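Local coordinates for protein staphylococcus aureus CymR (Staphylococcus aureus, PDB 3T8R) that probably regulates transcription as a dimeric Rrf2-type winged helix-turn-helix transcriptional regulator, sensing oxidation through a thiol and tuning stress resistance and the oxidative response, at residues K22-G27 with Y68-P73. Residues are numbered along the deposited sequence; the frame is centred on the assembly and turned at random.
Sequences KKEGQG and YQLRVP
Glu24 reaches over to Pro73 and lays its carboxylate against the proline's alpha carbon, with OE1 3.5 Å from Pro73 CA and 3.6 Å from Pro73 CB. CG stands anti to the backbone N (chi1 -174°), and the extended chain beyond it carries the carboxylate to the residues just after strand 67-70. The other oxygen, OE2, passes 3.9 Å from Leu70 CD2 and accepts a hydrogen bond from the backbone N of Ala74, the residue right after the segment. This carboxylate on Pro73 and Leu70 is the tightly packed part; Leu70 is buried, and its side chain also touches Met17, Leu20 and Ala21 of helix 8-21.

Around Gly27 the contact is looser, with Gly27 exposed. Its carbonyl O lies 3.4 Å from Gln69 CB, on the middle strand of the three-stranded antiparallel sheet, which Tyr68 joins to Ile29 by backbone hydrogen bonding. The type II turn from Lys23 to Gln26 is closed by Gln26 N to Lys23 O at 2.8 Å.

At the Glu24 end, van der Waals contact with Pro73 and Leu70 goes with the hydrogen bond to Ala74 N, so a partly exposed acid ties the helix-strand loop to the strand's exit within the winged helix-turn-helix domain.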
loop_
_atom_site.group_PDB
_atom_site.type_symbol
_atom_site.label_atom_id
_atom_site.label_comp_id
_atom_site.label_asym_id
_atom_site.label_seq_id
_atom_site.Cartn_x
_atom_site.Cartn_y
_atom_site.Cartn_z
ATOM N N LYS A 22 -8.932 -22.953 9.468
ATOM C CA LYS A 22 -9.341 -24.087 8.649
ATOM C C LYS A 22 -9.535 -25.341 9.485
ATOM O O LYS A 22 -9.993 -26.367 8.986
ATOM C CB LYS A 22 -8.333 -24.326 7.528
ATOM C CG LYS A 22 -8.513 -23.379 6.379
ATOM C CD LYS A 22 -7.477 -23.629 5.308
ATOM C CE LYS A 22 -7.630 -22.648 4.170
ATOM N NZ LYS A 22 -8.803 -22.964 3.302
ATOM N N LYS A 23 -9.194 -25.245 10.763
ATOM C CA LYS A 23 -9.315 -26.372 11.671
ATOM C C LYS A 23 -10.207 -26.060 12.870
ATOM O O LYS A 23 -10.339 -26.887 13.770
ATOM C CB LYS A 23 -7.929 -26.799 12.159
ATOM C CG LYS A 23 -7.069 -27.445 11.082
ATOM C CD LYS A 23 -7.287 -28.957 11.012
ATOM C CE LYS A 23 -6.880 -29.636 12.319
ATOM N NZ LYS A 23 -6.834 -31.129 12.228
ATOM N N GLU A 24 -10.822 -24.878 12.894
ATOM C CA GLU A 24 -11.564 -24.457 14.084
ATOM C C GLU A 24 -12.454 -25.572 14.650
ATOM O O GLU A 24 -13.301 -26.121 13.949
ATOM C CB GLU A 24 -12.397 -23.197 13.826
ATOM C CG GLU A 24 -13.053 -22.659 15.098
ATOM C CD GLU A 24 -14.052 -21.533 14.856
ATOM O OE1 GLU A 24 -14.970 -21.382 15.699
ATOM O OE2 GLU A 24 -13.923 -20.792 13.849
ATOM N N GLY A 25 -12.242 -25.906 15.919
ATOM C CA GLY A 25 -13.047 -26.911 16.590
ATOM C C GLY A 25 -12.645 -28.348 16.295
ATOM O O GLY A 25 -13.393 -29.278 16.595
ATOM N N GLN A 26 -11.465 -28.533 15.709
ATOM C CA GLN A 26 -10.977 -29.870 15.376
ATOM C C GLN A 26 -9.647 -30.193 16.053
ATOM O O GLN A 26 -8.809 -30.900 15.488
ATOM C CB GLN A 26 -10.808 -30.015 13.867
ATOM C CG GLN A 26 -12.048 -29.723 13.067
ATOM C CD GLN A 26 -11.782 -29.796 11.581
ATOM O OE1 GLN A 26 -12.078 -30.800 10.933
ATOM N NE2 GLN A 26 -11.203 -28.733 11.032
ATOM N N GLY A 27 -9.449 -29.679 17.258
ATOM C CA GLY A 27 -8.215 -29.932 17.974
ATOM C C GLY A 27 -7.151 -28.907 17.641
ATOM O O GLY A 27 -7.445 -27.716 17.527
ATOM N N TYR A 68 -1.579 -25.481 18.843
ATOM C CA TYR A 68 -2.434 -24.302 18.936
ATOM C C TYR A 68 -3.799 -24.449 18.280
ATOM O O TYR A 68 -3.992 -25.281 17.399
ATOM C CB TYR A 68 -1.708 -23.099 18.334
ATOM C CG TYR A 68 -0.636 -22.580 19.250
ATOM C CD1 TYR A 68 -0.927 -21.617 20.206
ATOM C CD2 TYR A 68 0.660 -23.085 19.194
ATOM C CE1 TYR A 68 0.045 -21.149 21.062
ATOM C CE2 TYR A 68 1.641 -22.616 20.061
ATOM C CZ TYR A 68 1.323 -21.650 20.985
ATOM O OH TYR A 68 2.284 -21.166 21.845
ATOM N N GLN A 69 -4.737 -23.612 18.722
ATOM C CA GLN A 69 -6.067 -23.564 18.140
ATOM C C GLN A 69 -6.612 -22.144 18.282
ATOM O O GLN A 69 -6.154 -21.375 19.121
ATOM C CB GLN A 69 -6.994 -24.572 18.825
ATOM C CG GLN A 69 -7.379 -24.187 20.239
ATOM C CD GLN A 69 -8.160 -25.273 20.971
ATOM O OE1 GLN A 69 -8.425 -26.343 20.424
ATOM N NE2 GLN A 69 -8.524 -24.996 22.217
ATOM N N LEU A 70 -7.568 -21.784 17.438
ATOM C CA LEU A 70 -8.281 -20.537 17.628
ATOM C C LEU A 70 -8.969 -20.541 18.988
ATOM O O LEU A 70 -9.514 -21.551 19.408
ATOM C CB LEU A 70 -9.344 -20.416 16.551
ATOM C CG LEU A 70 -9.275 -19.288 15.536
ATOM C CD1 LEU A 70 -7.864 -19.001 15.051
ATOM C CD2 LEU A 70 -10.202 -19.652 14.407
ATOM N N ARG A 71 -8.938 -19.409 19.675
ATOM C CA ARG A 71 -9.660 -19.266 20.921
ATOM C C ARG A 71 -10.962 -18.500 20.697
ATOM O O ARG A 71 -11.925 -18.641 21.462
ATOM C CB ARG A 71 -8.788 -18.538 21.939
ATOM C CG ARG A 71 -9.546 -18.172 23.175
ATOM C CD ARG A 71 -8.712 -17.428 24.188
ATOM N NE ARG A 71 -9.599 -17.015 25.264
ATOM C CZ ARG A 71 -10.321 -15.900 25.235
ATOM N NH1 ARG A 71 -10.227 -15.083 24.195
ATOM N NH2 ARG A 71 -11.130 -15.598 26.246
ATOM N N VAL A 72 -10.968 -17.686 19.645
ATOM C CA VAL A 72 -12.114 -16.903 19.238
ATOM C C VAL A 72 -12.506 -17.375 17.845
ATOM O O VAL A 72 -11.632 -17.656 17.018
ATOM C CB VAL A 72 -11.737 -15.406 19.225
ATOM C CG1 VAL A 72 -12.643 -14.605 18.305
ATOM C CG2 VAL A 72 -11.759 -14.863 20.667
ATOM N N PRO A 73 -13.815 -17.480 17.577
ATOM C CA PRO A 73 -14.267 -17.971 16.266
ATOM C C PRO A 73 -13.802 -17.102 15.106
ATOM O O PRO A 73 -13.696 -15.881 15.236
ATOM C CB PRO A 73 -15.800 -17.968 16.376
ATOM C CG PRO A 73 -16.125 -17.224 17.632
ATOM C CD PRO A 73 -14.931 -17.254 18.512
#